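Local coordinates for thiosulfate sulfurtransferase TUM1 (PDB 3UTN), which accepts persulfide sulfur from the cysteine desulfurase NFS1 and passes it to UBA4 for 2-thiolation of the wobble uridine of tRNAs, at residues A[65-69]-A[70-74]; A[146-149]-A[150-154]; A[186-189]-A[190-194]. All blocks are in the same frame, centred on the assembly; numbering follows the deposited sequence. Where two conformers were deposited one is given.

Interaction 1. Residues A[65-69]-A[70-74]; sequences VDFLT and KPRIP
Arg72 closes the C-terminal end of helix 63-69 by gripping one carbonyl oxygen with two nitrogens: Arg72 NH2 lies 2.6 Å from Phe67 O, and Arg72 NE lies 2.8 Å from Phe67 O. Phe67 O is in the guanidinium plane, and NH2 meets it on a lone pair, whereas NE comes in tilted from the carbonyl plane. Arg72 CD lies by the ring, 3.8 Å from Phe67 CZ, and the bend at chi3 (60°) sets NE above the ring centre and turns the guanidinium to Phe67 O; any cation-pi attraction is weak at this range. Lys70, one turn after Asp66, runs alongside it, and Lys70 NZ reaches Asp66 OD1 at 2.6 Å from above the carboxylate plane, a salt bridge. A water links Lys70 NZ to Thr69 OG1, which itself donates to Val65 O. Lys70 N still donates to Asp66 O (2.8 Å). Farther out, Tyr55 OH holds Asp66 OD2, while Arg72 NH1 forms a salt bridge with Asp159 and a hydrogen bond to Ser161 O, which should limit the guanidinium's rotation. An arginine from the following loop thus binds a carbonyl of the last helical turn, in the helix-to-strand connection leading to edge strand 77-78 of the non-catalytic rhodanese domain.

Interaction 2. Residues A[146-149]-A[150-154]; sequences NNFN and QYREF
Phe148 and Arg152, one helical turn apart, form the heart of this contact, with Asn149 at its side; the arginine contacts are those of one of two deposited conformers. The guanidinium of Arg152 lies over the CD2-CE2 side of one face of the Phe148 ring, the two planes only 21° apart, and Phe148 CD2 comes within 3.3 Å of Arg152 CZ. Nearer the backbone, Arg152 CD makes a CH-pi contact with the same face, 3.8 Å from the Phe148 ring centroid. A bend at chi3 (-62°) turns the guanidinium back toward the start of the helix, bringing Arg152 NH2 to Asn149 OD1 at 2.7 Å. That bond is weak in angle, though amide and guanidinium are nearly coplanar. Phe148 O takes the helical bond from Arg152 N at 2.7 Å and, on the opposite face of its carbonyl plane, a long bond from Arg152 NE (3.3 Å), well above that plane. Tyr151 packs obliquely on the Phe148 ring, its CD2 3.5 Å from Phe148 CE1. At the helix N-terminus, N-cap Asn147 accepts through OD1 from Gln150 N (2.9 Å); Gln150 NE2 in turn bonds to Glu153 OE1. Outside the helix, Arg152 NH2 donates to Arg121 O, Asn149 ND2 to Val122 O and Thr247 O, and Asn147 ND2 to Thr247 O, while Tyr151 OH bonds to Pro157 O. In this conformer the positive charge of Arg152 is probably stabilised by the dipoles of Phe148 O, Asn149 OD1 and Arg121 O and by the ring face.

Interaction 3. Residues A[186-189]-A[190-194]; sequences VDYE and EMFQL
Tyr188 offers one face of its ring to Phe192, whose CB lies 3.6 Å from Tyr188 CZ and makes a CH-pi contact toward the rim. The two side chains run side by side from successive turns, both with CG anti to the backbone N (chi1 174° and -173°). Their ring planes are only 18° apart, but the rings are slid past each other and barely overlap, leaving Tyr188 OH 3.2 Å from Phe192 CD1. The hydroxyl is hydrogen-bonded to Ser317 OG, Trp313 meets the Tyr188 ring, and Trp321 meets that of Phe192 edge-to-face, so the pair fits against helix 309-317 and the chain beyond it. Helix 188-196 follows edge strand 185-186 of the parallel sheet in the catalytic rhodanese domain; Asp187 occupies the N-cap position, though its side chain makes no capping bond. Asp187 O accepts from Met191 N in a nearly straight bond of 2.9 Å. On the sheet side of the helix, Val186 CG1 touches Met191 CG at 3.6 Å, the bend at chi2 leaves Met191 SD 3.7 Å from Val186 CG1, and both residues pack on Ile279. Val186 CG1 also lies against the carboxylate of Glu190, 3.4 Å from Glu190 OE1. A water lies 2.6 Å from both Glu190 OE1 and Asp187 N, joining the side chain to the start of the helix. Glu190 OE2 forms a salt bridge with Arg304 of strand 303-306.

Interactions 1 and 2 belong to the non-catalytic rhodanese domain and touch each other, although their centres lie about 14 Å apart. Pro71 O meets Phe148 CZ at 3.3 Å, and Ile73 CG1 packs on Phe148 CE1 at 3.5 Å, so the loop leaving helix 63-69 rests on helix 148-153. Arg121, a partner of Arg152 in interaction 2, also connects the two by bonding through its side chain to Pro71 O. Interaction 3 lies across the chain's centre in the catalytic domain, its nearest atoms about 28 Å from interaction 1 and about 23 Å from interaction 2. The side chain of Met191 in interaction 3 is about 11 Å from that of Cys282, the catalytic cysteine, which forms the persulfide intermediate.

Interaction 1. Residues A[65-69]-A[70-74]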
loop_
_atom_site.group_PDB
_atom_site.type_symbol
_atom_site.label_atom_id
_atom_site.label_comp_id
_atom_site.label_asym_id
_atom_site.label_seq_id
_atom_site.Cartn_x
_atom_site.Cartn_y
_atom_site.Cartn_z
ATOM N N VAL A 65 -5.367 7.645 17.504
ATOM C CA VAL A 65 -5.348 8.917 18.214
ATOM C C VAL A 65 -4.982 10.026 17.242
ATOM O O VAL A 65 -5.573 11.101 17.265
ATOM C CB VAL A 65 -4.372 8.893 19.404
ATOM C CG1 VAL A 65 -4.024 10.304 19.866
ATOM C CG2 VAL A 65 -4.985 8.107 20.547
ATOM N N ASP A 66 -4.018 9.746 16.372
ATOM C CA ASP A 66 -3.606 10.730 15.385
ATOM C C ASP A 66 -4.736 11.076 14.455
ATOM O O ASP A 66 -4.919 12.231 14.107
ATOM C CB ASP A 66 -2.392 10.257 14.619
ATOM C CG ASP A 66 -1.141 10.387 15.431
ATOM O OD1 ASP A 66 -1.261 10.763 16.617
ATOM O OD2 ASP A 66 -0.052 10.135 14.893
ATOM N N PHE A 67 -5.523 10.081 14.079
ATOM C CA PHE A 67 -6.660 10.394 13.256
ATOM C C PHE A 67 -7.617 11.299 14.009
ATOM O O PHE A 67 -8.114 12.287 13.474
ATOM C CB PHE A 67 -7.414 9.149 12.844
ATOM C CG PHE A 67 -8.690 9.469 12.155
ATOM C CD1 PHE A 67 -8.682 9.843 10.820
ATOM C CD2 PHE A 67 -9.889 9.475 12.852
ATOM C CE1 PHE A 67 -9.857 10.165 10.172
ATOM C CE2 PHE A 67 -11.066 9.809 12.207
ATOM C CZ PHE A 67 -11.051 10.145 10.866
ATOM N N LEU A 68 -7.875 10.929 15.255
ATOM C CA LEU A 68 -8.917 11.558 16.038
ATOM C C LEU A 68 -8.528 12.941 16.480
ATOM O O LEU A 68 -9.375 13.806 16.619
ATOM C CB LEU A 68 -9.222 10.711 17.261
ATOM C CG LEU A 68 -9.815 9.343 16.935
ATOM C CD1 LEU A 68 -9.748 8.481 18.175
ATOM C CD2 LEU A 68 -11.243 9.454 16.433
ATOM N N THR A 69 -7.240 13.151 16.694
ATOM C CA THR A 69 -6.812 14.326 17.423
ATOM C C THR A 69 -5.852 15.174 16.632
ATOM O O THR A 69 -5.563 16.282 17.022
ATOM C CB THR A 69 -6.145 13.941 18.754
ATOM O OG1 THR A 69 -4.925 13.253 18.480
ATOM C CG2 THR A 69 -7.055 13.037 19.551
ATOM N N LYS A 70 -5.340 14.642 15.533
ATOM C CA LYS A 70 -4.474 15.420 14.674
ATOM C C LYS A 70 -5.229 15.797 13.423
ATOM O O LYS A 70 -6.160 15.090 13.017
ATOM C CB LYS A 70 -3.192 14.659 14.354
ATOM C CG LYS A 70 -2.246 14.586 15.538
ATOM C CD LYS A 70 -0.973 13.847 15.177
ATOM C CE LYS A 70 0.004 13.832 16.342
ATOM N NZ LYS A 70 -0.581 13.143 17.522
ATOM N N PRO A 71 -4.851 16.925 12.814
ATOM C CA PRO A 71 -5.651 17.407 11.709
ATOM C C PRO A 71 -5.809 16.343 10.642
ATOM O O PRO A 71 -4.877 15.602 10.331
ATOM C CB PRO A 71 -4.849 18.594 11.189
ATOM C CG PRO A 71 -4.103 19.078 12.390
ATOM C CD PRO A 71 -3.700 17.809 13.080
ATOM N N ARG A 72 -7.013 16.238 10.118
ATOM C CA ARG A 72 -7.259 15.298 9.061
ATOM C C ARG A 72 -7.770 16.104 7.901
ATOM O O ARG A 72 -8.126 17.268 8.049
ATOM C CB ARG A 72 -8.288 14.251 9.500
ATOM C CG ARG A 72 -9.693 14.787 9.678
ATOM C CD ARG A 72 -10.507 13.884 10.597
ATOM N NE ARG A 72 -9.865 13.807 11.896
ATOM C CZ ARG A 72 -9.982 14.731 12.841
ATOM N NH1 ARG A 72 -10.754 15.796 12.652
ATOM N NH2 ARG A 72 -9.341 14.577 13.982
ATOM N N ILE A 73 -7.806 15.486 6.737
ATOM C CA ILE A 73 -8.502 16.092 5.638
ATOM C C ILE A 73 -9.963 16.078 6.060
ATOM O O ILE A 73 -10.439 15.070 6.575
ATOM C CB ILE A 73 -8.305 15.290 4.356
ATOM C CG1 ILE A 73 -6.809 15.144 4.053
ATOM C CG2 ILE A 73 -9.044 15.960 3.215
ATOM C CD1 ILE A 73 -6.512 14.498 2.718
ATOM N N PRO A 74 -10.668 17.206 5.887
ATOM C CA PRO A 74 -12.062 17.273 6.295
ATOM C C PRO A 74 -12.833 16.042 5.838
ATOM O O PRO A 74 -12.571 15.517 4.761
ATOM C CB PRO A 74 -12.562 18.515 5.566
ATOM C CG PRO A 74 -11.371 19.414 5.556
ATOM C CD PRO A 74 -10.202 18.491 5.330
HETATM O O HOH W 1 -2.628 14.227 19.156
#

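Interaction 2. Residues A[146-149]-A[150-154]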
loop_
_atom_site.group_PDB
_atom_site.type_symbol
_atom_site.label_atom_id
_atom_site.label_comp_id
_atom_site.label_asym_id
_atom_site.label_seq_id
_atom_site.Cartn_x
_atom_site.Cartn_y
_atom_site.Cartn_z
ATOM N N ASN A 146 -1.582 12.133 -2.676
ATOM C CA ASN A 146 -0.159 12.119 -2.790
ATOM C C ASN A 146 0.475 13.464 -2.449
ATOM O O ASN A 146 0.707 14.280 -3.320
ATOM C CB ASN A 146 0.260 11.672 -4.178
ATOM C CG ASN A 146 1.738 11.474 -4.272
ATOM O OD1 ASN A 146 2.374 11.061 -3.300
ATOM N ND2 ASN A 146 2.310 11.793 -5.428
ATOM N N ASN A 147 0.733 13.703 -1.178
ATOM C CA ASN A 147 0.284 12.855 -0.096
ATOM C C ASN A 147 -0.119 13.800 1.005
ATOM O O ASN A 147 -0.074 15.018 0.826
ATOM C CB ASN A 147 1.384 11.901 0.371
ATOM C CG ASN A 147 2.658 12.618 0.776
ATOM O OD1 ASN A 147 2.684 13.835 0.938
ATOM N ND2 ASN A 147 3.723 11.858 0.946
ATOM N N PHE A 148 -0.499 13.246 2.141
ATOM C CA PHE A 148 -0.942 14.057 3.237
ATOM C C PHE A 148 0.166 14.945 3.770
ATOM O O PHE A 148 -0.110 16.036 4.248
ATOM C CB PHE A 148 -1.498 13.189 4.339
ATOM C CG PHE A 148 -2.279 13.943 5.356
ATOM C CD1 PHE A 148 -3.196 14.918 4.970
ATOM C CD2 PHE A 148 -2.129 13.656 6.703
ATOM C CE1 PHE A 148 -3.928 15.602 5.921
ATOM C CE2 PHE A 148 -2.866 14.333 7.653
ATOM C CZ PHE A 148 -3.767 15.304 7.262
ATOM N N ASN A 149 1.409 14.478 3.683
ATOM C CA ASN A 149 2.555 15.290 4.077
ATOM C C ASN A 149 2.546 16.603 3.331
ATOM O O ASN A 149 2.631 17.669 3.932
ATOM C CB ASN A 149 3.868 14.570 3.793
ATOM C CG ASN A 149 4.147 13.456 4.779
ATOM O OD1 ASN A 149 3.461 13.316 5.788
ATOM N ND2 ASN A 149 5.169 12.666 4.495
ATOM N N GLN A 150 2.423 16.513 2.014
ATOM C CA GLN A 150 2.461 17.692 1.172
ATOM C C GLN A 150 1.202 18.481 1.377
ATOM O O GLN A 150 1.228 19.701 1.448
ATOM C CB GLN A 150 2.620 17.296 -0.286
ATOM C CG GLN A 150 4.019 16.810 -0.586
ATOM C CD GLN A 150 5.059 17.875 -0.321
ATOM O OE1 GLN A 150 5.552 18.503 -1.249
ATOM N NE2 GLN A 150 5.392 18.088 0.954
ATOM N N TYR A 151 0.101 17.752 1.503
ATOM C CA TYR A 151 -1.176 18.325 1.819
ATOM C C TYR A 151 -1.060 19.229 3.036
ATOM O O TYR A 151 -1.524 20.371 3.020
ATOM C CB TYR A 151 -2.155 17.195 2.094
ATOM C CG TYR A 151 -3.569 17.644 2.213
ATOM C CD1 TYR A 151 -4.417 17.608 1.116
ATOM C CD2 TYR A 151 -4.064 18.101 3.425
ATOM C CE1 TYR A 151 -5.732 18.017 1.225
ATOM C CE2 TYR A 151 -5.368 18.524 3.544
ATOM C CZ TYR A 151 -6.196 18.477 2.439
ATOM O OH TYR A 151 -7.489 18.885 2.556
ATOM N N ARG A 152 -0.441 18.710 4.092
ATOM C CA ARG A 152 -0.266 19.486 5.308
ATOM C C ARG A 152 0.782 20.565 5.114
ATOM O O ARG A 152 0.557 21.713 5.478
ATOM C CB ARG A 152 0.106 18.587 6.475
ATOM C CG ARG A 152 -1.078 17.847 7.058
ATOM C CD ARG A 152 -0.603 16.859 8.101
ATOM N NE ARG A 152 0.270 15.846 7.512
ATOM C CZ ARG A 152 0.661 14.742 8.140
ATOM N NH1 ARG A 152 0.247 14.498 9.378
ATOM N NH2 ARG A 152 1.456 13.885 7.524
ATOM N N GLU A 153 1.909 20.197 4.517
ATOM C CA GLU A 153 2.999 21.145 4.284
ATOM C C GLU A 153 2.483 22.387 3.586
ATOM O O GLU A 153 2.824 23.502 3.958
ATOM C CB GLU A 153 4.130 20.511 3.470
ATOM C CG GLU A 153 5.229 21.498 3.081
ATOM C CD GLU A 153 6.623 20.902 3.159
ATOM O OE1 GLU A 153 6.832 19.771 2.660
ATOM O OE2 GLU A 153 7.519 21.582 3.716
ATOM N N PHE A 154 1.644 22.184 2.579
ATOM C CA PHE A 154 1.136 23.291 1.799
ATOM C C PHE A 154 -0.230 23.749 2.277
ATOM O O PHE A 154 -0.947 24.448 1.567
ATOM C CB PHE A 154 1.198 22.955 0.311
ATOM C CG PHE A 154 2.600 22.857 -0.195
ATOM C CD1 PHE A 154 3.284 24.000 -0.598
ATOM C CD2 PHE A 154 3.266 21.639 -0.202
ATOM C CE1 PHE A 154 4.597 23.918 -1.039
ATOM C CE2 PHE A 154 4.580 21.552 -0.640
ATOM C CZ PHE A 154 5.244 22.694 -1.061
#

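Interaction 3. Residues A[186-189]-A[190-194]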
loop_
_atom_site.group_PDB
_atom_site.type_symbol
_atom_site.label_atom_id
_atom_site.label_comp_id
_atom_site.label_asym_id
_atom_site.label_seq_id
_atom_site.Cartn_x
_atom_site.Cartn_y
_atom_site.Cartn_z
ATOM N N VAL A 186 -0.753 -11.741 -5.370
ATOM C CA VAL A 186 -0.132 -13.024 -5.590
ATOM C C VAL A 186 -0.263 -13.764 -4.282
ATOM O O VAL A 186 0.084 -13.242 -3.227
ATOM C CB VAL A 186 1.353 -12.913 -5.946
ATOM C CG1 VAL A 186 1.823 -14.221 -6.555
ATOM C CG2 VAL A 186 1.586 -11.768 -6.913
ATOM N N ASP A 187 -0.806 -14.969 -4.355
ATOM C CA ASP A 187 -0.907 -15.811 -3.188
ATOM C C ASP A 187 0.400 -16.556 -3.035
ATOM O O ASP A 187 1.195 -16.643 -3.976
ATOM C CB ASP A 187 -2.080 -16.779 -3.322
ATOM C CG ASP A 187 -3.422 -16.083 -3.239
ATOM O OD1 ASP A 187 -3.476 -14.922 -2.775
ATOM O OD2 ASP A 187 -4.429 -16.705 -3.633
ATOM N N TYR A 188 0.622 -17.078 -1.837
ATOM C CA TYR A 188 1.825 -17.820 -1.544
ATOM C C TYR A 188 2.028 -18.966 -2.521
ATOM O O TYR A 188 3.138 -19.180 -3.001
ATOM C CB TYR A 188 1.776 -18.384 -0.135
ATOM C CG TYR A 188 2.952 -19.267 0.140
ATOM C CD1 TYR A 188 4.205 -18.716 0.386
ATOM C CD2 TYR A 188 2.828 -20.657 0.117
ATOM C CE1 TYR A 188 5.296 -19.521 0.628
ATOM C CE2 TYR A 188 3.916 -21.470 0.361
ATOM C CZ TYR A 188 5.145 -20.895 0.616
ATOM O OH TYR A 188 6.232 -21.686 0.860
ATOM N N GLU A 189 0.950 -19.701 -2.791
ATOM C CA GLU A 189 0.983 -20.847 -3.690
ATOM C C GLU A 189 1.691 -20.463 -4.982
ATOM O O GLU A 189 2.665 -21.098 -5.376
ATOM C CB GLU A 189 -0.439 -21.359 -3.972
ATOM C CG GLU A 189 -0.504 -22.591 -4.871
ATOM C CD GLU A 189 -1.886 -23.225 -4.932
ATOM O OE1 GLU A 189 -2.893 -22.486 -5.007
ATOM O OE2 GLU A 189 -1.966 -24.474 -4.913
ATOM N N GLU A 190 1.222 -19.393 -5.613
ATOM C CA GLU A 190 1.828 -18.931 -6.843
ATOM C C GLU A 190 3.251 -18.460 -6.615
ATOM O O GLU A 190 4.144 -18.813 -7.372
ATOM C CB GLU A 190 1.010 -17.812 -7.462
ATOM C CG GLU A 190 1.492 -17.438 -8.847
ATOM C CD GLU A 190 0.789 -16.223 -9.390
ATOM O OE1 GLU A 190 -0.213 -15.800 -8.784
ATOM O OE2 GLU A 190 1.245 -15.686 -10.416
ATOM N N MET A 191 3.453 -17.661 -5.571
ATOM C CA MET A 191 4.785 -17.183 -5.230
ATOM C C MET A 191 5.736 -18.347 -5.074
ATOM O O MET A 191 6.805 -18.376 -5.672
ATOM C CB MET A 191 4.759 -16.384 -3.933
ATOM C CG MET A 191 4.366 -14.946 -4.146
ATOM S SD MET A 191 5.373 -14.160 -5.409
ATOM C CE MET A 191 6.944 -13.956 -4.581
ATOM N N PHE A 192 5.326 -19.311 -4.265
ATOM C CA PHE A 192 6.156 -20.457 -4.013
ATOM C C PHE A 192 6.411 -21.248 -5.280
ATOM O O PHE A 192 7.546 -21.582 -5.558
ATOM C CB PHE A 192 5.578 -21.361 -2.934
ATOM C CG PHE A 192 6.501 -22.460 -2.554
ATOM C CD1 PHE A 192 7.689 -22.174 -1.899
ATOM C CD2 PHE A 192 6.219 -23.776 -2.897
ATOM C CE1 PHE A 192 8.564 -23.185 -1.558
ATOM C CE2 PHE A 192 7.093 -24.792 -2.561
ATOM C CZ PHE A 192 8.269 -24.495 -1.892
ATOM N N GLN A 193 5.360 -21.525 -6.046
ATOM C CA GLN A 193 5.520 -22.247 -7.309
ATOM C C GLN A 193 6.480 -21.506 -8.222
ATOM O O GLN A 193 7.380 -22.107 -8.792
ATOM C CB GLN A 193 4.179 -22.483 -8.010
ATOM C CG GLN A 193 4.284 -23.224 -9.344
ATOM C CD GLN A 193 5.153 -24.484 -9.295
ATOM O OE1 GLN A 193 5.350 -25.093 -8.240
ATOM N NE2 GLN A 193 5.671 -24.880 -10.453
ATOM N N LEU A 194 6.292 -20.195 -8.337
ATOM C CA LEU A 194 7.169 -19.373 -9.154
ATOM C C LEU A 194 8.608 -19.501 -8.709
ATOM O O LEU A 194 9.513 -19.612 -9.529
ATOM C CB LEU A 194 6.730 -17.910 -9.107
ATOM C CG LEU A 194 5.457 -17.645 -9.903
ATOM C CD1 LEU A 194 4.894 -16.291 -9.521
ATOM C CD2 LEU A 194 5.722 -17.764 -11.399
HETATM O O HOH W 2 -1.612 -15.880 -6.628
#